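PDB 2D5F: glycinin A3B4 subunit from Glycine max, which serves as an 11S globulin storage protein of the soybean seed, built from two cupin domains and assembled into hexamers when mature. Local coordinates for residues G56-S61 against V129-Y134; P60-Y65 against R161-A166. One frame throughout, in Å; residues are numbered along the deposited sequence.

Interaction 1 of 2, residues G56-S61 against V129-Y134; sequences GLHLPS and VPYWTY. With CO3 (carbonate ion), chain E.
His58 and Thr133 form an antiparallel hydrogen-bonded pair between strands 56-61 and 131-134. His58 N gives a short bond to Thr133 O (2.8 Å), while the return bond from Thr133 N to His58 O is long and weak. Ser61 and Tyr131 make the second such pair, with bonds in both directions. The register slips by one residue between the two pairs, which makes a beta bulge. At the bulge, one water donates to Leu59 O and Tyr131 O and accepts from Ser61 OG (2.6 Å). This water also lies over one face of the His58 ring, 3.3 Å above its plane.

Polar side chains meet at a carbonate ion, probably from the crystallisation liquor. His58 ND1 donates to its O1 at 2.7 Å, along a fairly straight path (163°). Thr133 OG1 reaches the same oxygen at 2.5 Å. Tyr131 OH donates to O2 (2.9 Å), and this oxygen lies at the edge of the tyrosine ring. Tyr131 CG sits between the backbone N and the carbonyl carbon (chi1 82°), and its hydroxyl ends beside His58 CE1. An alanine in place of Tyr131 would probably open a gap beside the His58 ring and leave carbonate O2 without its hydroxyl donor.

Apolar contacts involve Leu57, Pro60 and two aromatic residues. Leu57 CD1 touches Trp132 CE3 at 3.9 Å, and Leu57 CB meets the edge of the Tyr134 ring. Pro60 CD packs on Trp132 CB.

Arg50 of strand 46-52 also binds the carbonate. Strand 75-80 covers Tyr131 and Thr133 through Ile78. Strand 237-239 pairs with 56-62 and packs on Leu57 and His58, while Pro463 of the second subunit packs on Trp132.

Interaction 2 of 2, residues P60-Y65 against R161-A166; sequences PSYSPY and RVFYLA
Tyr62 and Phe163 meet through contrasting first torsions. Tyr62 CG stands between the backbone N and the carbonyl carbon (chi1 61°), whereas Phe163 CG is anti to its carbonyl carbon (chi1 -66°). As a result, the Tyr62 ring lies over the start of the Phe163 side chain. Phe163 CB sits 3.5 Å from the Tyr62 ring centroid, over the face, in a CH-pi contact. The two rings are nearly parallel (13°) but slid apart, with little overlap. Leu165 CG comes to the edge of the Tyr62 ring.

On the other face of the sheet, Ser61 CB lies over the Tyr164 ring, 3.9 Å from its centroid, in a second CH-pi contact. Val162 CG1 packs beside Ser61 OG.

Backbone bonds hold the antiparallel pair. Tyr62 and Phe163 bond in both directions, and Phe163 N to Tyr62 O is the shorter bond at 2.8 Å. Leu165 N donates to Pro60 O. Past the strands, side chains take over. Ser63 OG donates to Arg161 O (2.6 Å), in the plane of the carbonyl. Arg161 N lies at the edge of the Tyr65 ring and donates to Tyr65 OH (2.9 Å). Pro64 CD packs against Phe163 CE1 (4.0 Å).

The second subunit covers the Tyr62 side: Trp384 of that subunit stacks on the Tyr62 ring, and its Asn427 O accepts a bond from Tyr62 OH. Within the chain, Tyr164 OH is hydrogen-bonded to Glu172.

This is a short antiparallel strand pair within the cupin beta-barrel. Strand 163-164 extends one sheet of the barrel beside 56-62, and the pair forms part of an intersubunit interface in the 11S globulin assembly.

Overall arrangement
Interactions 1 and 2 lie side by side in one curled antiparallel sheet of the first cupin domain, with centres about 9 Å apart. Strand 56-62 is common to both and runs between 131-135 and 163-164. The two contacts share Pro60 and Ser61. Along the chain, 56-65 comes first, followed by 129-134 and then 161-166, so both later segments return to the same strand. Tyr164 OH links the contacts by a probable hydrogen bond to His58 NE2 (2.9 Å), placing Tyr164 behind a carbonate-binding histidine. Pro130 also packs on Leu165. Both contacts also touch the second subunit, so this part of the barrel takes part in an intersubunit interface.

Interaction 1 of 2, residues G56-S61 against V129-Y134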
loop_
_atom_site.group_PDB
_atom_site.type_symbol
_atom_site.label_atom_id
_atom_site.label_comp_id
_atom_site.label_asym_id
_atom_site.label_seq_id
_atom_site.Cartn_x
_atom_site.Cartn_y
_atom_site.Cartn_z
ATOM N N GLY B 56 17.282 25.542 -30.052
ATOM C CA GLY B 56 16.309 24.565 -30.511
ATOM C C GLY B 56 15.176 24.310 -29.531
ATOM O O GLY B 56 15.409 24.122 -28.338
ATOM N N LEU B 57 13.948 24.303 -30.043
ATOM C CA LEU B 57 12.766 24.072 -29.227
ATOM C C LEU B 57 11.957 22.893 -29.756
ATOM O O LEU B 57 11.467 22.911 -30.885
ATOM C CB LEU B 57 11.883 25.324 -29.203
ATOM C CG LEU B 57 10.475 25.195 -28.604
ATOM C CD1 LEU B 57 10.545 24.965 -27.100
ATOM C CD2 LEU B 57 9.688 26.467 -28.892
ATOM N N HIS B 58 11.830 21.859 -28.934
ATOM C CA HIS B 58 11.062 20.685 -29.314
ATOM C C HIS B 58 9.613 21.001 -28.955
ATOM O O HIS B 58 9.268 21.104 -27.780
ATOM C CB HIS B 58 11.559 19.463 -28.539
ATOM C CG HIS B 58 10.917 18.178 -28.956
ATOM N ND1 HIS B 58 11.144 16.989 -28.299
ATOM C CD2 HIS B 58 10.070 17.891 -29.973
ATOM C CE1 HIS B 58 10.464 16.025 -28.894
ATOM N NE2 HIS B 58 9.805 16.547 -29.914
ATOM N N LEU B 59 8.775 21.163 -29.973
ATOM C CA LEU B 59 7.368 21.499 -29.773
ATOM C C LEU B 59 6.633 20.520 -28.858
ATOM O O LEU B 59 6.871 19.310 -28.888
ATOM C CB LEU B 59 6.657 21.601 -31.122
ATOM C CG LEU B 59 7.291 22.602 -32.104
ATOM C CD1 LEU B 59 6.436 22.705 -33.360
ATOM C CD2 LEU B 59 7.425 23.966 -31.440
ATOM N N PRO B 60 5.714 21.039 -28.035
ATOM C CA PRO B 60 4.939 20.214 -27.095
ATOM C C PRO B 60 4.241 18.994 -27.688
ATOM O O PRO B 60 3.573 19.076 -28.721
ATOM C CB PRO B 60 3.960 21.216 -26.474
ATOM C CG PRO B 60 3.803 22.259 -27.544
ATOM C CD PRO B 60 5.216 22.427 -28.056
ATOM N N SER B 61 4.412 17.857 -27.017
ATOM C CA SER B 61 3.800 16.606 -27.446
ATOM C C SER B 61 3.644 15.656 -26.262
ATOM O O SER B 61 4.191 15.899 -25.186
ATOM C CB SER B 61 4.664 15.929 -28.504
ATOM O OG SER B 61 5.855 15.415 -27.930
ATOM N N VAL B 129 1.110 13.013 -20.543
ATOM C CA VAL B 129 1.457 14.358 -20.096
ATOM C C VAL B 129 2.272 15.102 -21.158
ATOM O O VAL B 129 3.331 14.629 -21.591
ATOM C CB VAL B 129 2.274 14.321 -18.784
ATOM C CG1 VAL B 129 2.717 15.726 -18.409
ATOM C CG2 VAL B 129 1.434 13.705 -17.660
ATOM N N PRO B 130 1.785 16.280 -21.590
ATOM C CA PRO B 130 2.485 17.081 -22.603
ATOM C C PRO B 130 3.816 17.605 -22.066
ATOM O O PRO B 130 3.924 17.948 -20.889
ATOM C CB PRO B 130 1.523 18.238 -22.872
ATOM C CG PRO B 130 0.181 17.722 -22.404
ATOM C CD PRO B 130 0.538 16.942 -21.173
ATOM N N TYR B 131 4.825 17.668 -22.927
ATOM C CA TYR B 131 6.115 18.204 -22.516
ATOM C C TYR B 131 6.803 18.852 -23.709
ATOM O O TYR B 131 6.549 18.481 -24.861
ATOM C CB TYR B 131 7.031 17.110 -21.955
ATOM C CG TYR B 131 7.753 16.313 -23.018
ATOM C CD1 TYR B 131 7.090 15.331 -23.752
ATOM C CD2 TYR B 131 9.098 16.563 -23.312
ATOM C CE1 TYR B 131 7.745 14.616 -24.753
ATOM C CE2 TYR B 131 9.763 15.851 -24.319
ATOM C CZ TYR B 131 9.080 14.882 -25.029
ATOM O OH TYR B 131 9.725 14.164 -26.003
ATOM N N TRP B 132 7.664 19.826 -23.413
ATOM C CA TRP B 132 8.447 20.536 -24.423
ATOM C C TRP B 132 9.837 20.753 -23.835
ATOM O O TRP B 132 10.000 20.808 -22.615
ATOM C CB TRP B 132 7.818 21.892 -24.768
ATOM C CG TRP B 132 7.629 22.808 -23.593
ATOM C CD1 TRP B 132 6.512 22.921 -22.814
ATOM C CD2 TRP B 132 8.603 23.693 -23.029
ATOM N NE1 TRP B 132 6.732 23.817 -21.794
ATOM C CE2 TRP B 132 8.007 24.304 -21.899
ATOM C CE3 TRP B 132 9.923 24.028 -23.362
ATOM C CZ2 TRP B 132 8.687 25.236 -21.099
ATOM C CZ3 TRP B 132 10.602 24.959 -22.564
ATOM C CH2 TRP B 132 9.980 25.546 -21.444
ATOM N N THR B 133 10.841 20.853 -24.698
ATOM C CA THR B 133 12.212 21.068 -24.239
ATOM C C THR B 133 12.882 22.156 -25.069
ATOM O O THR B 133 12.517 22.382 -26.223
ATOM C CB THR B 133 13.048 19.784 -24.338
ATOM O OG1 THR B 133 13.131 19.378 -25.706
ATOM C CG2 THR B 133 12.410 18.662 -23.510
ATOM N N TYR B 134 13.870 22.817 -24.478
ATOM C CA TYR B 134 14.574 23.900 -25.144
ATOM C C TYR B 134 16.051 23.887 -24.776
ATOM O O TYR B 134 16.409 23.667 -23.620
ATOM C CB TYR B 134 13.954 25.237 -24.731
ATOM C CG TYR B 134 14.709 26.451 -25.214
ATOM C CD1 TYR B 134 14.689 26.815 -26.557
ATOM C CD2 TYR B 134 15.453 27.233 -24.327
ATOM C CE1 TYR B 134 15.388 27.925 -27.011
ATOM C CE2 TYR B 134 16.159 28.350 -24.773
ATOM C CZ TYR B 134 16.122 28.686 -26.117
ATOM O OH TYR B 134 16.822 29.774 -26.580
HETATM C C CO3 E . 13.430 15.782 -26.061
HETATM O O1 CO3 E . 13.043 16.938 -26.423
HETATM O O2 CO3 E . 12.597 14.810 -26.084
HETATM O O3 CO3 E . 14.648 15.605 -25.677
HETATM O O HOH W 1 7.702 17.109 -27.282
#

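Interaction 2 of 2, residues P60-Y65 against R161-A166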
loop_
_atom_site.group_PDB
_atom_site.type_symbol
_atom_site.label_atom_id
_atom_site.label_comp_id
_atom_site.label_asym_id
_atom_site.label_seq_id
_atom_site.Cartn_x
_atom_site.Cartn_y
_atom_site.Cartn_z
ATOM N N PRO B 60 5.714 21.039 -28.035
ATOM C CA PRO B 60 4.939 20.214 -27.095
ATOM C C PRO B 60 4.241 18.994 -27.688
ATOM O O PRO B 60 3.573 19.076 -28.721
ATOM C CB PRO B 60 3.960 21.216 -26.474
ATOM C CG PRO B 60 3.803 22.259 -27.544
ATOM C CD PRO B 60 5.216 22.427 -28.056
ATOM N N SER B 61 4.412 17.857 -27.017
ATOM C CA SER B 61 3.800 16.606 -27.446
ATOM C C SER B 61 3.644 15.656 -26.262
ATOM O O SER B 61 4.191 15.899 -25.186
ATOM C CB SER B 61 4.664 15.929 -28.504
ATOM O OG SER B 61 5.855 15.415 -27.930
ATOM N N TYR B 62 2.885 14.584 -26.469
ATOM C CA TYR B 62 2.686 13.565 -25.445
ATOM C C TYR B 62 2.513 12.196 -26.109
ATOM O O TYR B 62 2.134 12.106 -27.280
ATOM C CB TYR B 62 1.470 13.882 -24.568
ATOM C CG TYR B 62 0.150 13.939 -25.304
ATOM C CD1 TYR B 62 -0.271 15.110 -25.931
ATOM C CD2 TYR B 62 -0.686 12.820 -25.368
ATOM C CE1 TYR B 62 -1.500 15.171 -26.602
ATOM C CE2 TYR B 62 -1.908 12.867 -26.038
ATOM C CZ TYR B 62 -2.309 14.049 -26.652
ATOM O OH TYR B 62 -3.511 14.105 -27.318
ATOM N N SER B 63 2.822 11.140 -25.361
ATOM C CA SER B 63 2.701 9.768 -25.845
ATOM C C SER B 63 2.006 8.938 -24.760
ATOM O O SER B 63 2.102 9.252 -23.571
ATOM C CB SER B 63 4.080 9.183 -26.158
ATOM O OG SER B 63 4.689 9.872 -27.239
ATOM N N PRO B 64 1.306 7.865 -25.158
ATOM C CA PRO B 64 0.577 6.985 -24.234
ATOM C C PRO B 64 1.391 5.955 -23.450
ATOM O O PRO B 64 0.884 4.885 -23.118
ATOM C CB PRO B 64 -0.457 6.331 -25.143
ATOM C CG PRO B 64 0.318 6.141 -26.407
ATOM C CD PRO B 64 1.069 7.466 -26.557
ATOM N N TYR B 65 2.645 6.275 -23.155
ATOM C CA TYR B 65 3.504 5.381 -22.381
ATOM C C TYR B 65 4.610 6.237 -21.795
ATOM O O TYR B 65 4.842 7.348 -22.250
ATOM C CB TYR B 65 4.104 4.270 -23.262
ATOM C CG TYR B 65 4.543 4.746 -24.632
ATOM C CD1 TYR B 65 3.709 4.597 -25.744
ATOM C CD2 TYR B 65 5.772 5.385 -24.808
ATOM C CE1 TYR B 65 4.085 5.075 -27.000
ATOM C CE2 TYR B 65 6.156 5.870 -26.057
ATOM C CZ TYR B 65 5.306 5.713 -27.149
ATOM O OH TYR B 65 5.676 6.212 -28.381
ATOM N N ARG B 161 3.797 6.123 -30.527
ATOM C CA ARG B 161 2.919 7.178 -31.025
ATOM C C ARG B 161 3.298 8.498 -30.384
ATOM O O ARG B 161 3.586 8.541 -29.190
ATOM C CB ARG B 161 1.454 6.905 -30.658
ATOM C CG ARG B 161 0.771 5.723 -31.318
ATOM C CD ARG B 161 -0.682 5.694 -30.859
ATOM N NE ARG B 161 -1.526 4.792 -31.640
ATOM C CZ ARG B 161 -1.465 3.465 -31.587
ATOM N NH1 ARG B 161 -2.280 2.735 -32.339
ATOM N NH2 ARG B 161 -0.593 2.869 -30.780
ATOM N N VAL B 162 3.267 9.571 -31.170
ATOM C CA VAL B 162 3.572 10.902 -30.661
ATOM C C VAL B 162 2.448 11.857 -31.059
ATOM O O VAL B 162 2.201 12.086 -32.246
ATOM C CB VAL B 162 4.906 11.450 -31.221
ATOM C CG1 VAL B 162 5.245 12.783 -30.541
ATOM C CG2 VAL B 162 6.022 10.449 -30.985
ATOM N N PHE B 163 1.752 12.393 -30.063
ATOM C CA PHE B 163 0.663 13.327 -30.311
ATOM C C PHE B 163 1.195 14.749 -30.162
ATOM O O PHE B 163 1.466 15.197 -29.047
ATOM C CB PHE B 163 -0.488 13.102 -29.317
ATOM C CG PHE B 163 -1.190 11.778 -29.475
ATOM C CD1 PHE B 163 -0.566 10.588 -29.099
ATOM C CD2 PHE B 163 -2.473 11.720 -30.014
ATOM C CE1 PHE B 163 -1.212 9.359 -29.261
ATOM C CE2 PHE B 163 -3.129 10.497 -30.179
ATOM C CZ PHE B 163 -2.499 9.314 -29.802
ATOM N N TYR B 164 1.361 15.462 -31.274
ATOM C CA TYR B 164 1.858 16.831 -31.186
ATOM C C TYR B 164 0.722 17.814 -30.976
ATOM O O TYR B 164 -0.330 17.711 -31.609
ATOM C CB TYR B 164 2.658 17.222 -32.440
ATOM C CG TYR B 164 4.107 16.797 -32.381
ATOM C CD1 TYR B 164 4.533 15.605 -32.970
ATOM C CD2 TYR B 164 5.043 17.555 -31.672
ATOM C CE1 TYR B 164 5.860 15.176 -32.849
ATOM C CE2 TYR B 164 6.360 17.137 -31.544
ATOM C CZ TYR B 164 6.764 15.948 -32.130
ATOM O OH TYR B 164 8.064 15.532 -31.974
ATOM N N LEU B 165 0.932 18.752 -30.061
ATOM C CA LEU B 165 -0.062 19.773 -29.775
ATOM C C LEU B 165 0.150 20.979 -30.688
ATOM O O LEU B 165 -0.726 21.833 -30.819
ATOM C CB LEU B 165 0.041 20.204 -28.309
ATOM C CG LEU B 165 -0.539 19.225 -27.286
ATOM C CD1 LEU B 165 0.018 19.511 -25.914
ATOM C CD2 LEU B 165 -2.050 19.338 -27.293
ATOM N N ALA B 166 1.319 21.047 -31.316
ATOM C CA ALA B 166 1.639 22.162 -32.205
ATOM C C ALA B 166 2.558 21.753 -33.343
ATOM O O ALA B 166 3.173 20.688 -33.314
ATOM C CB ALA B 166 2.287 23.298 -31.410
#